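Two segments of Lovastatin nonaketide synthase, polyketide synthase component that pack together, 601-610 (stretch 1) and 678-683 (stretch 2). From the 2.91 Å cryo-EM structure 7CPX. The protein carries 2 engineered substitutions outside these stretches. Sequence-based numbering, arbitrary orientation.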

ATOM      1  N   LYS A 601     -79.242 -29.538 -67.182  1.00215.37           N
ATOM      2  CA  LYS A 601     -80.249 -29.906 -66.194  1.00215.37           C
ATOM      3  C   LYS A 601     -79.920 -29.329 -64.824  1.00215.37           C
ATOM      4  O   LYS A 601     -80.826 -28.926 -64.086  1.00215.37           O
ATOM      5  N   TYR A 602     -78.635 -29.278 -64.470  1.00214.16           N
ATOM      6  CA  TYR A 602     -78.195 -28.773 -63.176  1.00214.16           C
ATOM      7  C   TYR A 602     -77.395 -27.485 -63.297  1.00214.16           C
ATOM      8  O   TYR A 602     -76.769 -27.062 -62.318  1.00214.16           O
ATOM      9  N   ARG A 603     -77.398 -26.847 -64.469  1.00211.98           N
ATOM     10  CA  ARG A 603     -76.581 -25.666 -64.698  1.00211.98           C
ATOM     11  C   ARG A 603     -77.466 -24.428 -64.705  1.00211.98           C
ATOM     12  O   ARG A 603     -78.347 -24.320 -65.572  1.00211.98           O
ATOM     13  N   PRO A 604     -77.285 -23.470 -63.779  1.00210.09           N
ATOM     14  CA  PRO A 604     -76.414 -23.482 -62.601  1.00210.09           C
ATOM     15  C   PRO A 604     -77.176 -23.713 -61.303  1.00210.09           C
ATOM     16  O   PRO A 604     -78.290 -23.213 -61.156  1.00210.09           O
ATOM     17  N   SER A 605     -76.584 -24.458 -60.374  1.00209.54           N
ATOM     18  CA  SER A 605     -77.042 -24.410 -58.994  1.00209.54           C
ATOM     19  C   SER A 605     -76.814 -22.996 -58.477  1.00209.54           C
ATOM     20  O   SER A 605     -75.681 -22.504 -58.489  1.00209.54           O
ATOM     21  N   TRP A 606     -77.887 -22.342 -58.036  1.00207.20           N
ATOM     22  CA  TRP A 606     -77.859 -20.898 -57.839  1.00207.20           C
ATOM     23  C   TRP A 606     -76.645 -20.479 -57.021  1.00207.20           C
ATOM     24  O   TRP A 606     -76.317 -21.087 -55.999  1.00207.20           O
ATOM     25  N   THR A 607     -75.981 -19.424 -57.489  1.00204.71           N
ATOM     26  CA  THR A 607     -74.650 -19.055 -57.015  1.00204.71           C
ATOM     27  C   THR A 607     -74.731 -18.575 -55.574  1.00204.71           C
ATOM     28  O   THR A 607     -75.161 -17.452 -55.298  1.00204.71           O
ATOM     29  N   LEU A 608     -74.309 -19.432 -54.642  1.00204.17           N
ATOM     30  CA  LEU A 608     -74.125 -18.992 -53.265  1.00204.17           C
ATOM     31  C   LEU A 608     -72.988 -17.988 -53.159  1.00204.17           C
ATOM     32  O   LEU A 608     -72.989 -17.135 -52.265  1.00204.17           O
ATOM     33  N   LEU A 609     -72.010 -18.078 -54.063  1.00200.06           N
ATOM     34  CA  LEU A 609     -70.861 -17.182 -54.030  1.00200.06           C
ATOM     35  C   LEU A 609     -71.266 -15.723 -54.182  1.00200.06           C
ATOM     36  O   LEU A 609     -70.514 -14.836 -53.765  1.00200.06           O
ATOM     37  N   ASP A 610     -72.434 -15.457 -54.768  1.00200.82           N
ATOM     38  CA  ASP A 610     -72.934 -14.099 -54.944  1.00200.82           C
ATOM     39  C   ASP A 610     -74.292 -13.890 -54.285  1.00200.82           C
ATOM     40  O   ASP A 610     -74.898 -12.828 -54.468  1.00200.82           O
ATOM     41  N   ALA A 678     -69.493 -30.600 -56.284  1.00209.74           N
ATOM     42  CA  ALA A 678     -70.220 -30.182 -55.088  1.00209.74           C
ATOM     43  C   ALA A 678     -71.556 -29.550 -55.459  1.00209.74           C
ATOM     44  O   ALA A 678     -72.594 -29.860 -54.861  1.00209.74           O
ATOM     45  N   TYR A 679     -71.552 -28.663 -56.458  1.00209.00           N
ATOM     46  CA  TYR A 679     -72.803 -28.057 -56.902  1.00209.00           C
ATOM     47  C   TYR A 679     -73.754 -29.108 -57.460  1.00209.00           C
ATOM     48  O   TYR A 679     -74.962 -29.069 -57.194  1.00209.00           O
ATOM     49  N   LEU A 680     -73.229 -30.059 -58.237  1.00213.91           N
ATOM     50  CA  LEU A 680     -74.072 -31.114 -58.789  1.00213.91           C
ATOM     51  C   LEU A 680     -74.710 -31.943 -57.681  1.00213.91           C
ATOM     52  O   LEU A 680     -75.906 -32.253 -57.735  1.00213.91           O
ATOM     53  N   ARG A 681     -73.924 -32.309 -56.667  1.00214.99           N
ATOM     54  CA  ARG A 681     -74.456 -33.079 -55.549  1.00214.99           C
ATOM     55  C   ARG A 681     -75.457 -32.267 -54.741  1.00214.99           C
ATOM     56  O   ARG A 681     -76.373 -32.837 -54.138  1.00214.99           O
ATOM     57  N   GLY A 682     -75.300 -30.942 -54.713  1.00211.81           N
ATOM     58  CA  GLY A 682     -76.286 -30.113 -54.041  1.00211.81           C
ATOM     59  C   GLY A 682     -77.676 -30.294 -54.618  1.00211.81           C
ATOM     60  O   GLY A 682     -78.660 -30.378 -53.878  1.00211.81           O
ATOM     61  N   VAL A 683     -77.775 -30.368 -55.942  1.00211.31           N
ATOM     62  CA  VAL A 683     -79.053 -30.577 -56.615  1.00211.31           C
ATOM     63  C   VAL A 683     -79.136 -32.005 -57.141  1.00211.31           C
ATOM     64  O   VAL A 683     -79.005 -32.966 -56.383  1.00211.31           O
TER

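What does the helix offer first to the irregular segment that packs against it? Ala 678 stays out of reach, but its carbonyl oxygen takes part in the helix itself, with Gly 682 N donating to Ala 678 O at 2.9 Å. The contact begins with Tyr 679, whose CA-to-CB bond points toward stretch 1 and whose side chain adopts the m rotamer (chi1 -84°). It has more of its surface covered by the other stretch than any other residue here, because its long side chain reaches past Ser 605 and ends near two leucines.

How is the Tyr 679 ring held? Near its base, Ser 605 CB lies 3.5 Å from Tyr 679 CD1; Ser 605 also points toward the helix, in the t rotamer. Farther along, Leu 608 CD2 sits 3.8 Å from Tyr 679 CE1, approaching the ring obliquely. At the tip, Tyr 679 OH is 3.5 Å from Leu 608 CG and also 3.5 Å from Leu 609 CG. Both leucines leave their backbone sideways, Leu 608 as p and Leu 609 as m, yet their ends come nearer to the helix. The hydroxyl therefore meets carbon here, and it makes no hydrogen bond to stretch 1.

Where does Leu 680 find its partner? Its CA-to-CB bond points sideways, but with chi1 t and chi2 p the end of the side chain comes nearer to Tyr 602, which points toward the helix in the m rotamer (chi1 -39°). Leu 680 CD1 lies over one face of that ring, 3.7 Å from the centroid of the Tyr 602 ring and 28° off its normal, a CH-pi contact. The closest pair, Leu 680 CD1 and Tyr 602 CD2, is separated by just 3.3 Å, so the methyl group is tightly seated against the aromatic carbons.

What completes the contact after Leu 680? Arg 681 is out of reach, and Gly 682 has no side chain to contribute. Val 683, in the m rotamer, points toward stretch 1: Val 683 CG2 is 3.9 Å from Tyr 602 CB, and Val 683 CG1 is 4.1 Å from Ser 605 OG.

Does any polar bond tie the stretches together? None crosses between them, so the 408 Å² buried here, summed over both sides, rests on close packing of largely apolar surfaces.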

ATOM      1  CB  LYS A 601     -80.370 -31.427 -66.106  1.00215.37           C
ATOM      2  CG  LYS A 601     -80.940 -32.079 -67.352  1.00215.37           C
ATOM      3  CD  LYS A 601     -81.119 -33.576 -67.157  1.00215.37           C
ATOM      4  CE  LYS A 601     -81.723 -34.229 -68.389  1.00215.37           C
ATOM      5  NZ  LYS A 601     -81.915 -35.694 -68.205  1.00215.37           N
ATOM      6  CB  TYR A 602     -77.355 -29.835 -62.458  1.00214.16           C
ATOM      7  CG  TYR A 602     -77.869 -31.244 -62.644  1.00214.16           C
ATOM      8  CD1 TYR A 602     -78.819 -31.778 -61.784  1.00214.16           C
ATOM      9  CD2 TYR A 602     -77.403 -32.039 -63.682  1.00214.16           C
ATOM     10  CE1 TYR A 602     -79.291 -33.065 -61.953  1.00214.16           C
ATOM     11  CE2 TYR A 602     -77.869 -33.326 -63.860  1.00214.16           C
ATOM     12  CZ  TYR A 602     -78.812 -33.835 -62.992  1.00214.16           C
ATOM     13  OH  TYR A 602     -79.278 -35.118 -63.166  1.00214.16           O
ATOM     14  CB  ARG A 603     -75.828 -25.787 -66.021  1.00211.98           C
ATOM     15  CG  ARG A 603     -74.663 -24.814 -66.178  1.00211.98           C
ATOM     16  CD  ARG A 603     -75.103 -23.455 -66.707  1.00211.98           C
ATOM     17  NE  ARG A 603     -75.770 -23.559 -68.000  1.00211.98           N
ATOM     18  CZ  ARG A 603     -75.142 -23.641 -69.166  1.00211.98           C
ATOM     19  NH1 ARG A 603     -73.821 -23.639 -69.242  1.00211.98           N
ATOM     20  NH2 ARG A 603     -75.858 -23.733 -70.283  1.00211.98           N
ATOM     21  CB  PRO A 604     -75.815 -22.081 -62.619  1.00210.09           C
ATOM     22  CG  PRO A 604     -76.948 -21.233 -63.114  1.00210.09           C
ATOM     23  CD  PRO A 604     -77.781 -22.108 -64.044  1.00210.09           C
ATOM     24  CB  SER A 605     -76.295 -25.436 -58.146  1.00209.54           C
ATOM     25  OG  SER A 605     -76.661 -25.335 -56.781  1.00209.54           O
ATOM     26  CB  TRP A 606     -79.152 -20.432 -57.168  1.00207.20           C
ATOM     27  CG  TRP A 606     -80.361 -20.687 -58.016  1.00207.20           C
ATOM     28  CD1 TRP A 606     -81.484 -21.373 -57.659  1.00207.20           C
ATOM     29  CD2 TRP A 606     -80.559 -20.273 -59.375  1.00207.20           C
ATOM     30  NE1 TRP A 606     -82.373 -21.406 -58.707  1.00207.20           N
ATOM     31  CE2 TRP A 606     -81.827 -20.738 -59.772  1.00207.20           C
ATOM     32  CE3 TRP A 606     -79.786 -19.552 -60.291  1.00207.20           C
ATOM     33  CZ2 TRP A 606     -82.342 -20.505 -61.046  1.00207.20           C
ATOM     34  CZ3 TRP A 606     -80.299 -19.322 -61.555  1.00207.20           C
ATOM     35  CH2 TRP A 606     -81.564 -19.797 -61.921  1.00207.20           C
ATOM     36  CB  THR A 607     -74.055 -17.974 -57.914  1.00204.71           C
ATOM     37  OG1 THR A 607     -74.177 -18.368 -59.286  1.00204.71           O
ATOM     38  CG2 THR A 607     -72.586 -17.753 -57.583  1.00204.71           C
ATOM     39  CB  LEU A 608     -73.850 -20.197 -52.368  1.00204.17           C
ATOM     40  CG  LEU A 608     -72.567 -20.959 -52.717  1.00204.17           C
ATOM     41  CD1 LEU A 608     -71.400 -20.510 -51.848  1.00204.17           C
ATOM     42  CD2 LEU A 608     -72.784 -22.453 -52.592  1.00204.17           C
ATOM     43  CB  LEU A 609     -69.876 -17.573 -55.134  1.00200.06           C
ATOM     44  CG  LEU A 609     -69.377 -19.020 -55.073  1.00200.06           C
ATOM     45  CD1 LEU A 609     -68.795 -19.463 -56.406  1.00200.06           C
ATOM     46  CD2 LEU A 609     -68.351 -19.181 -53.964  1.00200.06           C
ATOM     47  CB  ASP A 610     -73.023 -13.759 -56.434  1.00200.82           C
ATOM     48  CG  ASP A 610     -71.697 -13.926 -57.151  1.00200.82           C
ATOM     49  OD1 ASP A 610     -70.644 -13.752 -56.502  1.00200.82           O
ATOM     50  OD2 ASP A 610     -71.708 -14.232 -58.361  1.00200.82           O
ATOM     51  CB  ALA A 678     -69.371 -29.210 -54.271  1.00209.74           C
ATOM     52  CB  TYR A 679     -72.528 -26.978 -57.949  1.00209.00           C
ATOM     53  CG  TYR A 679     -72.182 -25.625 -57.368  1.00209.00           C
ATOM     54  CD1 TYR A 679     -73.141 -24.866 -56.710  1.00209.00           C
ATOM     55  CD2 TYR A 679     -70.903 -25.099 -57.491  1.00209.00           C
ATOM     56  CE1 TYR A 679     -72.834 -23.626 -56.183  1.00209.00           C
ATOM     57  CE2 TYR A 679     -70.587 -23.860 -56.967  1.00209.00           C
ATOM     58  CZ  TYR A 679     -71.556 -23.128 -56.313  1.00209.00           C
ATOM     59  OH  TYR A 679     -71.247 -21.894 -55.790  1.00209.00           O
ATOM     60  CB  LEU A 680     -73.245 -32.004 -59.716  1.00213.91           C
ATOM     61  CG  LEU A 680     -73.992 -33.105 -60.472  1.00213.91           C
ATOM     62  CD1 LEU A 680     -74.869 -32.512 -61.564  1.00213.91           C
ATOM     63  CD2 LEU A 680     -73.007 -34.108 -61.052  1.00213.91           C
ATOM     64  CB  ARG A 681     -73.308 -33.557 -54.658  1.00214.99           C
ATOM     65  CG  ARG A 681     -73.736 -34.334 -53.422  1.00214.99           C
ATOM     66  CD  ARG A 681     -74.643 -35.507 -53.762  1.00214.99           C
ATOM     67  NE  ARG A 681     -76.047 -35.198 -53.521  1.00214.99           N
ATOM     68  CZ  ARG A 681     -77.022 -36.098 -53.493  1.00214.99           C
ATOM     69  NH1 ARG A 681     -76.781 -37.385 -53.688  1.00214.99           N
ATOM     70  NH2 ARG A 681     -78.268 -35.699 -53.260  1.00214.99           N
ATOM     71  CB  VAL A 683     -79.255 -29.563 -57.758  1.00211.31           C
ATOM     72  CG1 VAL A 683     -79.543 -28.177 -57.200  1.00211.31           C
ATOM     73  CG2 VAL A 683     -78.038 -29.532 -58.674  1.00211.31           C
TER